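PDB 2QL8: putative redox protein from Lactobacillus casei, which is of unproven function but belongs to the OsmC/Ohr family and probably reduces peroxides by thiol chemistry. Local coordinates for residues 3-6 and 7-10; 63-66 and 67-70; 107-110 and 111-115. All coordinates share one frame; numbering follows the deposited sequence.

Interaction 1: 3-6 and 7-10; sequences QDER and WNHP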
ATOM      1  N   GLN A   3      -3.946 -22.486   3.081  1.00 45.58           N
ATOM      2  CA  GLN A   3      -3.141 -23.301   2.155  1.00 41.76           C
ATOM      3  C   GLN A   3      -1.676 -22.833   2.216  1.00 37.85           C
ATOM      4  O   GLN A   3      -0.761 -23.674   2.309  1.00 38.92           O
ATOM      5  CB  GLN A   3      -3.651 -23.206   0.710  1.00 43.46           C
ATOM      6  CG  GLN A   3      -2.760 -23.888  -0.320  1.00 45.88           C
ATOM      7  N   ASP A   4      -1.465 -21.502   2.175  1.00 30.32           N
ATOM      8  CA  ASP A   4      -0.117 -20.943   2.260  1.00 24.89           C
ATOM      9  C   ASP A   4       0.275 -20.897   3.753  1.00 22.61           C
ATOM     10  O   ASP A   4      -0.172 -20.052   4.545  1.00 19.16           O
ATOM     11  CB  ASP A   4      -0.060 -19.581   1.596  1.00 23.01           C
ATOM     12  CG  ASP A   4       1.294 -18.932   1.684  1.00 24.47           C
ATOM     13  OD1 ASP A   4       2.236 -19.534   2.216  1.00 21.29           O
ATOM     14  OD2 ASP A   4       1.415 -17.773   1.222  1.00 23.33           O
ATOM     15  N   GLU A   5       1.104 -21.861   4.126  1.00 20.01           N
ATOM     16  CA  GLU A   5       1.550 -22.034   5.496  1.00 19.24           C
ATOM     17  C   GLU A   5       2.514 -20.946   5.967  1.00 16.46           C
ATOM     18  O   GLU A   5       2.806 -20.873   7.162  1.00 18.01           O
ATOM     19  CB  GLU A   5       2.183 -23.406   5.654  1.00 20.10           C
ATOM     20  CG  GLU A   5       1.173 -24.522   5.448  1.00 26.23           C
ATOM     21  CD  GLU A   5       1.787 -25.885   5.757  1.00 39.61           C
ATOM     22  OE1 GLU A   5       2.851 -26.227   5.174  1.00 42.13           O
ATOM     23  OE2 GLU A   5       1.203 -26.569   6.613  1.00 48.90           O
ATOM     24  N   ARG A   6       2.900 -20.029   5.068  1.00 16.95           N
ATOM     25  CA  ARG A   6       3.595 -18.826   5.502  1.00 15.15           C
ATOM     26  C   ARG A   6       2.738 -17.936   6.419  1.00 15.16           C
ATOM     27  O   ARG A   6       3.261 -17.048   7.074  1.00 14.99           O
ATOM     28  CB  ARG A   6       4.144 -18.041   4.328  1.00 14.34           C
ATOM     29  CG  ARG A   6       5.149 -18.795   3.504  1.00 15.41           C
ATOM     30  CD  ARG A   6       5.674 -18.005   2.335  1.00 15.78           C
ATOM     31  NE  ARG A   6       4.570 -17.692   1.450  1.00 16.99           N
ATOM     32  CZ  ARG A   6       4.610 -16.772   0.493  1.00 16.56           C
ATOM     33  NH1 ARG A   6       5.700 -16.082   0.252  1.00 16.17           N
ATOM     34  NH2 ARG A   6       3.534 -16.544  -0.221  1.00 17.42           N
ATOM     35  N   TRP A   7       1.419 -18.155   6.445  1.00 14.18           N
ATOM     36  CA  TRP A   7       0.553 -17.481   7.397  1.00 13.84           C
ATOM     37  C   TRP A   7       0.499 -18.115   8.776  1.00 15.79           C
ATOM     38  O   TRP A   7      -0.175 -17.581   9.662  1.00 16.56           O
ATOM     39  CB  TRP A   7      -0.866 -17.456   6.833  1.00 14.60           C
ATOM     40  CG  TRP A   7      -1.096 -16.397   5.763  1.00 14.36           C
ATOM     41  CD1 TRP A   7      -0.931 -16.550   4.425  1.00 15.35           C
ATOM     42  CD2 TRP A   7      -1.477 -15.037   5.972  1.00 14.95           C
ATOM     43  NE1 TRP A   7      -1.226 -15.376   3.775  1.00 15.91           N
ATOM     44  CE2 TRP A   7      -1.578 -14.433   4.698  1.00 14.09           C
ATOM     45  CE3 TRP A   7      -1.788 -14.288   7.096  1.00 15.29           C
ATOM     46  CZ2 TRP A   7      -1.959 -13.083   4.528  1.00 15.20           C
ATOM     47  CZ3 TRP A   7      -2.171 -12.955   6.936  1.00 15.64           C
ATOM     48  CH2 TRP A   7      -2.241 -12.362   5.647  1.00 14.74           C
ATOM     49  N   ASN A   8       1.206 -19.235   8.996  1.00 15.68           N
ATOM     50  CA  ASN A   8       0.964 -20.006  10.225  1.00 15.75           C
ATOM     51  C   ASN A   8       1.420 -19.340  11.526  1.00 14.74           C
ATOM     52  O   ASN A   8       0.795 -19.582  12.590  1.00 18.04           O
ATOM     53  CB  ASN A   8       1.595 -21.382  10.090  1.00 16.72           C
ATOM     54  CG  ASN A   8       0.733 -22.356   9.326  1.00 16.57           C
ATOM     55  OD1 ASN A   8      -0.304 -22.004   8.743  1.00 19.64           O
ATOM     56  ND2 ASN A   8       1.186 -23.609   9.285  1.00 18.67           N
ATOM     57  N   HIS A   9       2.492 -18.544  11.495  1.00 13.66           N
ATOM     58  CA  HIS A   9       2.968 -17.885  12.722  1.00 15.81           C
ATOM     59  C   HIS A   9       3.731 -16.622  12.416  1.00 13.88           C
ATOM     60  O   HIS A   9       4.954 -16.571  12.524  1.00 15.08           O
ATOM     61  CB  HIS A   9       3.801 -18.867  13.545  1.00 18.42           C
ATOM     62  CG  HIS A   9       4.245 -18.345  14.855  1.00 20.74           C
ATOM     63  ND1 HIS A   9       3.359 -17.979  15.836  1.00 25.06           N
ATOM     64  CD2 HIS A   9       5.492 -18.191  15.380  1.00 20.62           C
ATOM     65  CE1 HIS A   9       4.040 -17.561  16.900  1.00 25.46           C
ATOM     66  NE2 HIS A   9       5.332 -17.685  16.650  1.00 25.65           N
ATOM     67  N   PRO A  10       3.015 -15.568  11.990  1.00 13.04           N
ATOM     68  CA  PRO A  10       3.745 -14.344  11.603  1.00 13.52           C
ATOM     69  C   PRO A  10       4.379 -13.591  12.775  1.00 12.63           C
ATOM     70  O   PRO A  10       4.034 -13.812  13.959  1.00 16.78           O
ATOM     71  CB  PRO A  10       2.636 -13.488  10.935  1.00 15.03           C
ATOM     72  CG  PRO A  10       1.603 -14.497  10.528  1.00 16.42           C
ATOM     73  CD  PRO A  10       1.589 -15.477  11.671  1.00 15.22           C
TER
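Trp7 turns the edge of its indole to the carbonyl of Asp4, three positions before it. CD1 of Trp7 lies 3.6 Å from O of Asp4, close to the plane of the ring. With CG anti to its own carbonyl carbon (chi1 -78°), the indole is carried to the Asp4 side, where it crosses the carboxylate at nearly a right angle. The same carbonyl takes a straight bond from the backbone, Trp7 N to Asp4 O at 3.1 Å, and the next bond, Asn8 N to Glu5 O at 2.9 Å, completes a short 3-10 turn. Asn8 lies alongside Glu5, its ND2 3.8 Å from CB of Glu5; this is plain contact on an exposed face, where two polar side chains are well suited to solvent.

Asp4 also shapes the turn. Its short side chain lets OD1 accept from N of Arg6 at 3.0 Å, an Asx turn. The Arg6 chain, bent at chi3 (-62°), brings its guanidinium edge-on to the same carboxylate in a side-on salt bridge, NE to OD1 at 3.1 Å and NH2 to OD2 at 2.8 Å.

This tail precedes strand 12-18 and leans on the second subunit: Arg6 and Trp7 pack on Leu95 of its strand 91-102, Pro10 packs on Phe85 of its strand 77-88, and Arg6 hydrogen-bonds Gly131 and Asn132 just before its strand 133-137.

Interaction 2: 63-66 and 67-70; sequences TLEA and VEKE. With BEZ (benzoic acid), chain C.
Four successive backbone bonds, from N of Val67, Glu68, Lys69 and Glu70 to O of Thr63, Leu64, Glu65 and Ala66, make this a regular alpha-helical turn; the Glu68 N to Leu64 O bond is 2.8 Å.

Glu65 and Lys69, one turn apart, run side by side because CG of Glu65 is anti to the backbone N (chi1 -176°) and CG of Lys69 anti to the carbonyl carbon (chi1 -71°). Lys69 NZ stays 4.0 Å from Glu65 OE2, beyond a salt bridge; Glu65 OE1 has a weak hydrogen bond to Leu22 N of the second subunit. Glu68 turns back along the helix, placing OE1 3.2 Å from CA of Glu65, but its carboxylate is held by ND1 of His75 and N of Thr76. Glu70 pairs with Arg120 and with Arg89 of the second subunit.

This helix meets the benzoic acid at its ring. The methyl CB of Ala66 lies 3.7 Å from ring atom C2, its small size allowing the ring close, and Thr63 OG1, bonded to Cys59 O, comes within 3.0 Å of C5. The ligand's hydrogen bonds come instead from Arg120 NH2 and from Ala90 N of the second subunit.

Near the end of helix 48-70, branched aliphatic residues fill the inward faces: Leu64 packs on Val100 and Val102 of strand 91-102, while Val67 meets Glu116 and Arg120 of helix 107-120.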
ATOM      1  N   THR A  63      13.644   0.433   6.200  1.00 13.89           N
ATOM      2  CA  THR A  63      14.675  -0.476   5.700  1.00 13.08           C
ATOM      3  C   THR A  63      16.030   0.261   5.622  1.00 14.33           C
ATOM      4  O   THR A  63      17.063  -0.272   6.022  1.00 15.66           O
ATOM      5  CB  THR A  63      14.316  -1.098   4.317  1.00 14.12           C
ATOM      6  OG1 THR A  63      12.993  -1.614   4.345  1.00 14.79           O
ATOM      7  CG2 THR A  63      15.309  -2.196   3.875  1.00 14.88           C
ATOM      8  N   LEU A  64      15.969   1.498   5.148  1.00 15.40           N
ATOM      9  CA  LEU A  64      17.155   2.345   5.004  1.00 14.04           C
ATOM     10  C   LEU A  64      17.782   2.608   6.379  1.00 14.92           C
ATOM     11  O   LEU A  64      18.989   2.525   6.539  1.00 16.36           O
ATOM     12  CB  LEU A  64      16.788   3.660   4.318  1.00 14.77           C
ATOM     13  CG  LEU A  64      17.920   4.658   4.021  1.00 15.65           C
ATOM     14  CD1 LEU A  64      19.061   4.000   3.265  1.00 17.56           C
ATOM     15  CD2 LEU A  64      17.291   5.885   3.267  1.00 16.93           C
ATOM     16  N   GLU A  65      16.951   2.867   7.381  1.00 16.32           N
ATOM     17  CA  GLU A  65      17.433   3.089   8.747  1.00 18.37           C
ATOM     18  C   GLU A  65      18.170   1.846   9.262  1.00 16.33           C
ATOM     19  O   GLU A  65      19.245   1.936   9.880  1.00 18.45           O
ATOM     20  CB  GLU A  65      16.286   3.508   9.673  1.00 20.04           C
ATOM     21  CG  GLU A  65      16.764   3.833  11.062  1.00 21.61           C
ATOM     22  CD  GLU A  65      15.718   4.496  11.955  1.00 25.26           C
ATOM     23  OE1 GLU A  65      14.551   4.540  11.586  1.00 28.41           O
ATOM     24  OE2 GLU A  65      16.110   4.975  13.058  1.00 35.85           O
ATOM     25  N   ALA A  66      17.635   0.665   8.970  1.00 15.83           N
ATOM     26  CA  ALA A  66      18.283  -0.606   9.360  1.00 17.86           C
ATOM     27  C   ALA A  66      19.645  -0.776   8.674  1.00 16.02           C
ATOM     28  O   ALA A  66      20.642  -1.128   9.315  1.00 16.55           O
ATOM     29  CB  ALA A  66      17.361  -1.840   9.076  1.00 17.54           C
ATOM     30  N   VAL A  67      19.704  -0.466   7.379  1.00 15.42           N
ATOM     31  CA  VAL A  67      20.948  -0.513   6.606  1.00 15.56           C
ATOM     32  C   VAL A  67      21.992   0.465   7.144  1.00 15.07           C
ATOM     33  O   VAL A  67      23.149   0.095   7.360  1.00 16.82           O
ATOM     34  CB  VAL A  67      20.698  -0.355   5.082  1.00 15.46           C
ATOM     35  CG1 VAL A  67      22.020  -0.123   4.304  1.00 17.50           C
ATOM     36  CG2 VAL A  67      19.904  -1.564   4.543  1.00 15.88           C
ATOM     37  N   GLU A  68      21.567   1.682   7.403  1.00 14.96           N
ATOM     38  CA  GLU A  68      22.438   2.694   7.973  1.00 17.01           C
ATOM     39  C   GLU A  68      23.049   2.187   9.273  1.00 16.79           C
ATOM     40  O   GLU A  68      24.262   2.288   9.494  1.00 18.33           O
ATOM     41  CB  GLU A  68      21.674   3.993   8.232  1.00 18.10           C
ATOM     42  CG  GLU A  68      21.345   4.790   6.990  1.00 18.94           C
ATOM     43  CD  GLU A  68      20.333   5.880   7.279  1.00 21.17           C
ATOM     44  OE1 GLU A  68      19.378   5.591   8.035  1.00 23.83           O
ATOM     45  OE2 GLU A  68      20.521   7.001   6.769  1.00 23.95           O
ATOM     46  N   LYS A  69      22.207   1.617  10.124  1.00 16.46           N
ATOM     47  CA  LYS A  69      22.666   1.109  11.435  1.00 16.62           C
ATOM     48  C   LYS A  69      23.653  -0.053  11.293  1.00 16.16           C
ATOM     49  O   LYS A  69      24.638  -0.120  12.016  1.00 17.13           O
ATOM     50  CB  LYS A  69      21.518   0.739  12.376  1.00 19.06           C
ATOM     51  CG  LYS A  69      20.769   1.938  12.899  1.00 25.14           C
ATOM     52  CD  LYS A  69      19.620   1.503  13.782  1.00 31.60           C
ATOM     53  CE  LYS A  69      18.674   2.674  14.079  1.00 35.94           C
ATOM     54  NZ  LYS A  69      18.749   3.169  15.470  1.00 44.53           N
ATOM     55  N   GLU A  70      23.419  -0.945  10.345  1.00 15.38           N
ATOM     56  CA  GLU A  70      24.345  -2.040  10.064  1.00 15.55           C
ATOM     57  C   GLU A  70      25.727  -1.511   9.620  1.00 14.41           C
ATOM     58  O   GLU A  70      26.753  -2.181   9.822  1.00 15.92           O
ATOM     59  CB  GLU A  70      23.775  -2.973   8.968  1.00 16.03           C
ATOM     60  CG  GLU A  70      22.662  -3.831   9.484  1.00 15.66           C
ATOM     61  CD  GLU A  70      21.894  -4.624   8.439  1.00 17.18           C
ATOM     62  OE1 GLU A  70      22.268  -4.551   7.277  1.00 18.80           O
ATOM     63  OE2 GLU A  70      20.941  -5.359   8.821  1.00 17.07           O
TER
HETATM   64  C   BEZ C 143      15.508  -5.534   7.025  1.00 17.96           C
HETATM   65  O1  BEZ C 143      16.273  -5.999   7.949  1.00 20.33           O
HETATM   66  O2  BEZ C 143      15.622  -5.910   5.924  1.00 13.64           O
HETATM   67  C1  BEZ C 143      14.386  -4.586   7.281  1.00 18.48           C
HETATM   68  C2  BEZ C 143      14.378  -3.906   8.511  1.00 18.75           C
HETATM   69  C3  BEZ C 143      13.333  -3.024   8.783  1.00 21.71           C
HETATM   70  C4  BEZ C 143      12.321  -2.838   7.830  1.00 21.13           C
HETATM   71  C5  BEZ C 143      12.345  -3.532   6.612  1.00 18.72           C
HETATM   72  C6  BEZ C 143      13.352  -4.387   6.302  1.00 17.48           C

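Interaction 3: 107-110 and 111-115; sequences FDTA and KAFTN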
ATOM      1  N   PHE A 107      27.549  10.025  -3.042  1.00 30.87           N
ATOM      2  CA  PHE A 107      26.477   9.536  -3.915  1.00 30.52           C
ATOM      3  C   PHE A 107      26.568   8.034  -4.208  1.00 29.71           C
ATOM      4  O   PHE A 107      25.563   7.341  -4.247  1.00 28.58           O
ATOM      5  CB  PHE A 107      26.400  10.345  -5.215  1.00 31.96           C
ATOM      6  CG  PHE A 107      25.138  10.116  -5.991  1.00 29.55           C
ATOM      7  CD1 PHE A 107      23.943  10.693  -5.573  1.00 31.68           C
ATOM      8  CD2 PHE A 107      25.121   9.292  -7.092  1.00 30.99           C
ATOM      9  CE1 PHE A 107      22.772  10.479  -6.278  1.00 31.64           C
ATOM     10  CE2 PHE A 107      23.944   9.066  -7.794  1.00 34.62           C
ATOM     11  CZ  PHE A 107      22.777   9.672  -7.377  1.00 30.58           C
ATOM     12  N   ASP A 108      27.774   7.519  -4.394  1.00 29.09           N
ATOM     13  CA  ASP A 108      27.968   6.093  -4.618  1.00 29.72           C
ATOM     14  C   ASP A 108      27.480   5.238  -3.446  1.00 25.33           C
ATOM     15  O   ASP A 108      26.919   4.160  -3.666  1.00 26.25           O
ATOM     16  CB  ASP A 108      29.439   5.786  -4.936  1.00 31.85           C
ATOM     17  CG  ASP A 108      29.801   6.140  -6.359  1.00 45.11           C
ATOM     18  OD1 ASP A 108      28.912   6.561  -7.162  1.00 47.56           O
ATOM     19  OD2 ASP A 108      31.007   5.995  -6.678  1.00 57.53           O
ATOM     20  N   THR A 109      27.655   5.731  -2.222  1.00 23.96           N
ATOM     21  CA  THR A 109      27.194   5.039  -1.015  1.00 23.50           C
ATOM     22  C   THR A 109      25.650   5.118  -0.990  1.00 22.07           C
ATOM     23  O   THR A 109      24.986   4.137  -0.700  1.00 22.02           O
ATOM     24  CB  THR A 109      27.792   5.617   0.319  1.00 23.58           C
ATOM     25  OG1 THR A 109      29.230   5.446   0.296  1.00 29.38           O
ATOM     26  CG2 THR A 109      27.230   4.980   1.568  1.00 26.25           C
ATOM     27  N   ALA A 110      25.099   6.292  -1.295  1.00 22.78           N
ATOM     28  CA  ALA A 110      23.633   6.457  -1.363  1.00 20.99           C
ATOM     29  C   ALA A 110      23.044   5.470  -2.366  1.00 19.37           C
ATOM     30  O   ALA A 110      21.996   4.825  -2.103  1.00 19.71           O
ATOM     31  CB  ALA A 110      23.239   7.883  -1.708  1.00 21.24           C
ATOM     32  N   LYS A 111      23.698   5.316  -3.507  1.00 19.47           N
ATOM     33  CA  LYS A 111      23.244   4.369  -4.536  0.70 20.35           C
ATOM     34  C   LYS A 111      23.316   2.930  -4.046  1.00 19.72           C
ATOM     35  O   LYS A 111      22.386   2.155  -4.237  1.00 19.68           O
ATOM     36  CB  LYS A 111      24.010   4.488  -5.854  0.70 22.55           C
ATOM     37  CG  LYS A 111      23.793   5.796  -6.573  0.70 25.01           C
ATOM     38  CD  LYS A 111      24.330   5.755  -7.987  0.70 30.13           C
ATOM     39  CE  LYS A 111      25.825   5.875  -8.058  0.70 32.27           C
ATOM     40  NZ  LYS A 111      26.336   5.570  -9.437  0.70 37.43           N
ATOM     41  N   ALA A 112      24.407   2.562  -3.383  1.00 18.33           N
ATOM     42  CA  ALA A 112      24.580   1.231  -2.840  1.00 19.10           C
ATOM     43  C   ALA A 112      23.487   0.954  -1.812  1.00 18.44           C
ATOM     44  O   ALA A 112      22.911  -0.141  -1.792  1.00 20.08           O
ATOM     45  CB  ALA A 112      25.978   1.087  -2.234  1.00 20.62           C
ATOM     46  N   PHE A 113      23.218   1.930  -0.946  1.00 17.46           N
ATOM     47  CA  PHE A 113      22.175   1.742   0.090  1.00 16.83           C
ATOM     48  C   PHE A 113      20.816   1.595  -0.586  1.00 18.08           C
ATOM     49  O   PHE A 113      19.965   0.851  -0.097  1.00 16.94           O
ATOM     50  CB  PHE A 113      22.149   2.911   1.078  1.00 17.99           C
ATOM     51  CG  PHE A 113      23.287   2.935   2.053  1.00 16.90           C
ATOM     52  CD1 PHE A 113      24.339   2.033   2.023  1.00 19.91           C
ATOM     53  CD2 PHE A 113      23.272   3.907   3.040  1.00 21.08           C
ATOM     54  CE1 PHE A 113      25.357   2.135   2.982  1.00 21.03           C
ATOM     55  CE2 PHE A 113      24.304   4.001   4.000  1.00 23.39           C
ATOM     56  CZ  PHE A 113      25.311   3.094   3.971  1.00 23.09           C
ATOM     57  N   THR A 114      20.590   2.336  -1.670  1.00 17.68           N
ATOM     58  CA  THR A 114      19.299   2.253  -2.408  1.00 16.33           C
ATOM     59  C   THR A 114      19.114   0.856  -2.978  1.00 16.67           C
ATOM     60  O   THR A 114      18.030   0.286  -2.876  1.00 18.44           O
ATOM     61  CB  THR A 114      19.167   3.358  -3.492  1.00 17.01           C
ATOM     62  OG1 THR A 114      19.362   4.647  -2.899  1.00 18.30           O
ATOM     63  CG2 THR A 114      17.815   3.316  -4.184  1.00 18.93           C
ATOM     64  N   ASN A 115      20.165   0.298  -3.574  1.00 18.51           N
ATOM     65  CA  ASN A 115      20.124  -1.061  -4.075  1.00 19.73           C
ATOM     66  C   ASN A 115      19.815  -2.052  -2.943  1.00 19.31           C
ATOM     67  O   ASN A 115      19.035  -3.015  -3.157  1.00 22.16           O
ATOM     68  CB  ASN A 115      21.418  -1.461  -4.805  1.00 20.22           C
ATOM     69  CG  ASN A 115      21.665  -0.662  -6.064  1.00 26.18           C
ATOM     70  OD1 ASN A 115      20.748  -0.101  -6.663  1.00 29.59           O
ATOM     71  ND2 ASN A 115      22.935  -0.630  -6.503  1.00 31.49           N
TER
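Thr109 lays its methyl over one face of the Phe113 ring, one helical turn further on. CG2 of Thr109 stands 3.8 Å from the centroid of the Phe113 ring, a CH-pi contact displaced toward the rim, with CZ of Phe113 nearest to CG2 at 3.6 Å. Both first torsions set this up: OG1 of Thr109 is anti to the carbonyl carbon (chi1 -62°), which puts CG2 anti to the backbone N and over the ring, and CG of Phe113 is anti to its carbonyl carbon (chi1 -74°). Threonine suits the place because its two branches divide the work: the methyl covers the ring while OG1 hydrogen-bonds OD2 of Asp106, just before this segment.

Thr114 turns its hydroxyl back along the helix. OG1 of Thr114 donates to O of Ala110 at 2.8 Å, and N of Thr114 reaches the same oxygen at 2.9 Å from the other face of the carbonyl plane, so two donors grip one buried acceptor. That hydroxyl also bonds Thr137 OG1 on strand 133-137.

On the exposed side, Lys111 was deposited in two conformers. In the one described here, its bent chain passes obliquely by the Phe107 ring and NZ forms a long salt bridge of 3.6 Å with Asp108 OD1, doubtful as a fixed feature.

Phe113 further packs on Leu64 and Val67 of helix 48-70, so an alanine here would probably strip the Thr109 methyl of its aromatic partner and open a gap between the two helices.

Pairs at i and i+4 are those of any alpha-helix; the split between buried Ala110, Phe113 and Thr114 and exposed Asp108, Lys111 and Ala112 makes these opening turns of helix 107-120 amphipathic, with one face on helix 48-70 and strand 133-137 of the OsmC-like fold and the other toward solvent.

Overall arrangement
Interactions 2 and 3 belong to one packed unit, with centres 12 Å apart: Val67 CG1 meets Phe113 CD1 at 3.9 Å, where helices 48-70 and 107-120 touch. Benzoic acid lies against interaction 2, whereas the Phe113 side chain of interaction 3 is about 12 Å from it; the same helix 107-120 later supplies Arg120 to that pocket. Interaction 1 stands apart, its centre 27 Å from that of interaction 2 and 34 Å from that of interaction 3, with nearest atoms about 17 and 19 Å away. What it shares with interaction 2 is the second subunit, which both touch and which also contributes to the benzoic acid site.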